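Local coordinates for protein anti-sigma-E factor RseA (Escherichia coli, PDB 1OR7) that holds the extracytoplasmic-function sigma factor sigma-E inactive by binding it one to one through its cytosolic N-terminal domain, until regulated proteolysis releases it, at residues M1-L6 with E28-W33. Sequence-based numbering, arbitrary orientation.
Sequences MQKEQL and EMQKTW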
ATOM      1  N   MET B   1     -13.105 -17.680   7.088  1.00 33.06           N
ATOM      2  CA  MET B   1     -11.696 -17.569   6.646  1.00 32.67           C
ATOM      3  C   MET B   1     -10.792 -17.299   7.840  1.00 30.83           C
ATOM      4  O   MET B   1     -11.171 -16.591   8.765  1.00 30.68           O
ATOM      5  CB  MET B   1     -11.577 -16.435   5.628  1.00 33.77           C
ATOM      6  CG  MET B   1     -10.203 -15.841   5.460  1.00 38.13           C
ATOM      7  SD  MET B   1     -10.258 -14.380   4.124  1.00 48.85           S
ATOM      8  CE  MET B   1      -9.084 -15.076   2.749  1.00 47.08           C
ATOM      9  N   GLN B   2      -9.613 -17.907   7.840  1.00 28.57           N
ATOM     10  CA  GLN B   2      -8.622 -17.613   8.867  1.00 26.92           C
ATOM     11  C   GLN B   2      -7.639 -16.549   8.403  1.00 24.35           C
ATOM     12  O   GLN B   2      -7.362 -16.402   7.215  1.00 23.35           O
ATOM     13  CB  GLN B   2      -7.856 -18.884   9.240  1.00 27.14           C
ATOM     14  CG  GLN B   2      -8.750 -20.026   9.740  1.00 30.17           C
ATOM     15  CD  GLN B   2      -9.312 -19.767  11.137  1.00 33.80           C
ATOM     16  OE1 GLN B   2      -8.630 -20.008  12.146  1.00 35.87           O
ATOM     17  NE2 GLN B   2     -10.557 -19.282  11.201  1.00 35.27           N
ATOM     18  N   LYS B   3      -7.093 -15.822   9.366  1.00 21.99           N
ATOM     19  CA  LYS B   3      -6.074 -14.839   9.090  1.00 20.01           C
ATOM     20  C   LYS B   3      -4.879 -15.491   8.393  1.00 17.86           C
ATOM     21  O   LYS B   3      -4.257 -14.864   7.546  1.00 15.89           O
ATOM     22  CB  LYS B   3      -5.631 -14.135  10.377  1.00 20.44           C
ATOM     23  CG  LYS B   3      -6.660 -13.161  10.923  1.00 21.96           C
ATOM     24  CD  LYS B   3      -6.185 -12.409  12.178  1.00 24.59           C
ATOM     25  CE  LYS B   3      -7.274 -11.406  12.643  1.00 26.99           C
ATOM     26  NZ  LYS B   3      -7.024 -10.771  13.973  1.00 28.79           N
ATOM     27  N   GLU B   4      -4.575 -16.747   8.712  1.00 15.67           N
ATOM     28  CA  GLU B   4      -3.448 -17.404   8.065  1.00 15.17           C
ATOM     29  C   GLU B   4      -3.667 -17.487   6.537  1.00 13.73           C
ATOM     30  O   GLU B   4      -2.729 -17.347   5.752  1.00 13.15           O
ATOM     31  CB  GLU B   4      -3.180 -18.799   8.675  1.00 15.63           C
ATOM     32  CG  GLU B   4      -1.940 -19.471   8.106  1.00 17.29           C
ATOM     33  CD  GLU B   4      -1.485 -20.689   8.900  1.00 20.05           C
ATOM     34  OE1 GLU B   4      -1.576 -20.701  10.147  1.00 24.04           O
ATOM     35  OE2 GLU B   4      -1.012 -21.640   8.272  1.00 22.74           O
ATOM     36  N   GLN B   5      -4.911 -17.696   6.134  1.00 13.50           N
ATOM     37  CA  GLN B   5      -5.289 -17.746   4.735  1.00 13.41           C
ATOM     38  C   GLN B   5      -5.139 -16.353   4.143  1.00 13.37           C
ATOM     39  O   GLN B   5      -4.680 -16.190   3.010  1.00 12.97           O
ATOM     40  CB  GLN B   5      -6.743 -18.247   4.585  1.00 13.55           C
ATOM     41  CG  GLN B   5      -6.934 -19.683   5.023  1.00 14.67           C
ATOM     42  CD  GLN B   5      -8.381 -20.170   4.849  1.00 16.72           C
ATOM     43  OE1 GLN B   5      -9.311 -19.598   5.416  1.00 17.31           O
ATOM     44  NE2 GLN B   5      -8.559 -21.199   4.052  1.00 16.17           N
ATOM     45  N   LEU B   6      -5.532 -15.340   4.903  1.00 13.33           N
ATOM     46  CA  LEU B   6      -5.329 -13.961   4.464  1.00 13.80           C
ATOM     47  C   LEU B   6      -3.835 -13.685   4.241  1.00 12.73           C
ATOM     48  O   LEU B   6      -3.427 -13.085   3.243  1.00 11.64           O
ATOM     49  CB  LEU B   6      -5.933 -13.027   5.514  1.00 14.81           C
ATOM     50  CG  LEU B   6      -5.950 -11.520   5.346  1.00 18.71           C
ATOM     51  CD1 LEU B   6      -5.887 -11.145   3.932  1.00 24.34           C
ATOM     52  CD2 LEU B   6      -7.233 -10.963   5.937  1.00 21.48           C
ATOM     53  N   GLU B  28     -13.428  -7.604   9.420  1.00 16.15           N
ATOM     54  CA  GLU B  28     -12.261  -7.916  10.228  1.00 17.00           C
ATOM     55  C   GLU B  28     -11.092  -8.323   9.339  1.00 16.47           C
ATOM     56  O   GLU B  28      -9.948  -7.954   9.603  1.00 16.18           O
ATOM     57  CB  GLU B  28     -12.595  -8.987  11.269  1.00 18.31           C
ATOM     58  CG  GLU B  28     -11.397  -9.404  12.112  1.00 22.03           C
ATOM     59  CD  GLU B  28     -11.672 -10.619  12.989  1.00 28.25           C
ATOM     60  OE1 GLU B  28     -12.825 -11.129  12.999  1.00 31.52           O
ATOM     61  OE2 GLU B  28     -10.719 -11.077  13.663  1.00 32.49           O
ATOM     62  N   MET B  29     -11.379  -9.067   8.279  1.00 15.73           N
ATOM     63  CA  MET B  29     -10.342  -9.451   7.348  1.00 16.17           C
ATOM     64  C   MET B  29      -9.856  -8.200   6.621  1.00 14.45           C
ATOM     65  O   MET B  29      -8.697  -8.093   6.321  1.00 13.03           O
ATOM     66  CB  MET B  29     -10.838 -10.509   6.348  1.00 16.82           C
ATOM     67  CG  MET B  29     -11.098 -11.911   6.948  1.00 22.81           C
ATOM     68  SD  MET B  29      -9.551 -12.708   7.900  1.00 36.24           S
ATOM     69  CE  MET B  29      -9.695 -11.806   9.695  1.00 33.24           C
ATOM     70  N   GLN B  30     -10.736  -7.236   6.374  1.00 13.77           N
ATOM     71  CA  GLN B  30     -10.325  -6.015   5.695  1.00 13.33           C
ATOM     72  C   GLN B  30      -9.297  -5.257   6.533  1.00 13.15           C
ATOM     73  O   GLN B  30      -8.306  -4.724   6.008  1.00 10.88           O
ATOM     74  CB  GLN B  30     -11.529  -5.141   5.342  1.00 13.53           C
ATOM     75  CG  GLN B  30     -12.286  -5.640   4.077  1.00 15.89           C
ATOM     76  CD  GLN B  30     -13.734  -5.167   4.036  1.00 21.52           C
ATOM     77  OE1 GLN B  30     -14.011  -3.989   4.261  1.00 26.40           O
ATOM     78  NE2 GLN B  30     -14.658  -6.084   3.765  1.00 24.66           N
ATOM     79  N   LYS B  31      -9.518  -5.246   7.840  1.00 12.94           N
ATOM     80  CA  LYS B  31      -8.580  -4.578   8.749  1.00 13.67           C
ATOM     81  C   LYS B  31      -7.238  -5.262   8.740  1.00 12.60           C
ATOM     82  O   LYS B  31      -6.191  -4.616   8.766  1.00 12.56           O
ATOM     83  CB  LYS B  31      -9.140  -4.547  10.176  1.00 14.12           C
ATOM     84  CG  LYS B  31      -9.805  -3.247  10.503  1.00 17.14           C
ATOM     85  N   THR B  32      -7.262  -6.587   8.706  1.00 12.46           N
ATOM     86  CA  THR B  32      -6.028  -7.357   8.667  1.00 11.97           C
ATOM     87  C   THR B  32      -5.291  -7.134   7.351  1.00 11.81           C
ATOM     88  O   THR B  32      -4.065  -6.945   7.334  1.00 12.49           O
ATOM     89  CB  THR B  32      -6.374  -8.826   8.884  1.00 11.83           C
ATOM     90  OG1 THR B  32      -7.058  -8.966  10.146  1.00 12.46           O
ATOM     91  CG2 THR B  32      -5.147  -9.650   9.001  1.00 13.23           C
ATOM     92  N   TRP B  33      -6.019  -7.155   6.246  1.00 10.93           N
ATOM     93  CA  TRP B  33      -5.409  -6.848   4.962  1.00 11.46           C
ATOM     94  C   TRP B  33      -4.696  -5.507   5.045  1.00 10.60           C
ATOM     95  O   TRP B  33      -3.588  -5.354   4.567  1.00  9.33           O
ATOM     96  CB  TRP B  33      -6.499  -6.786   3.883  1.00 12.17           C
ATOM     97  CG  TRP B  33      -6.091  -6.472   2.450  1.00 11.12           C
ATOM     98  CD1 TRP B  33      -6.257  -5.287   1.803  1.00 12.65           C
ATOM     99  CD2 TRP B  33      -5.626  -7.389   1.459  1.00 12.45           C
ATOM    100  NE1 TRP B  33      -5.875  -5.394   0.492  1.00 12.02           N
ATOM    101  CE2 TRP B  33      -5.480  -6.675   0.254  1.00 11.46           C
ATOM    102  CE3 TRP B  33      -5.291  -8.730   1.473  1.00  9.79           C
ATOM    103  CZ2 TRP B  33      -5.019  -7.248  -0.894  1.00 13.01           C
ATOM    104  CZ3 TRP B  33      -4.824  -9.302   0.318  1.00 14.14           C
ATOM    105  CH2 TRP B  33      -4.688  -8.566  -0.848  1.00 11.92           C
TER
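Two helices can meet through van der Waals packing and one long salt bridge, and the meeting of residues 1-6 with residues 28-33 illustrates this: no hydrogen bond crosses between them. Met-1 lays its SD 3.8 Å from CG of Met-29 and also touches Leu-19 and Glu-22 of helix 17-24. Gln-2 is the N-cap; its carbonyl O accepts from the N of Leu-6 at 3.1 Å, while its own N donates to OE1 of Gln-5 at 3.0 Å, at the first turn of the helix. One residue on, the extended side chain of Lys-3 reaches obliquely across the flank of helix 27-44, its CG 3.5 Å from CE of Met-29 and its CE 3.5 Å from OG1 of Thr-32, and ends in a long salt bridge, NZ to OE2 of Glu-28 at 3.7 Å. The pairing thus joins helix 3-10 to the start of helix 27-44 within the anti-sigma N-terminal domain, the part of RseA that binds sigma-E. Glu-4 leaves the interface and hydrogen-bonds Ser-175 of the sigma-E chain. Leu-6, buried, returns to it: CD2 sits 3.2 Å from the backbone O of Met-29 and 3.5 Å from its SD, whereas CD1 meets the indole edge of Trp-33, 3.5 Å from CE3. That indole, in turn, donates its NE1 proton to the carbonyl of Leu-27 of the sigma-E chain.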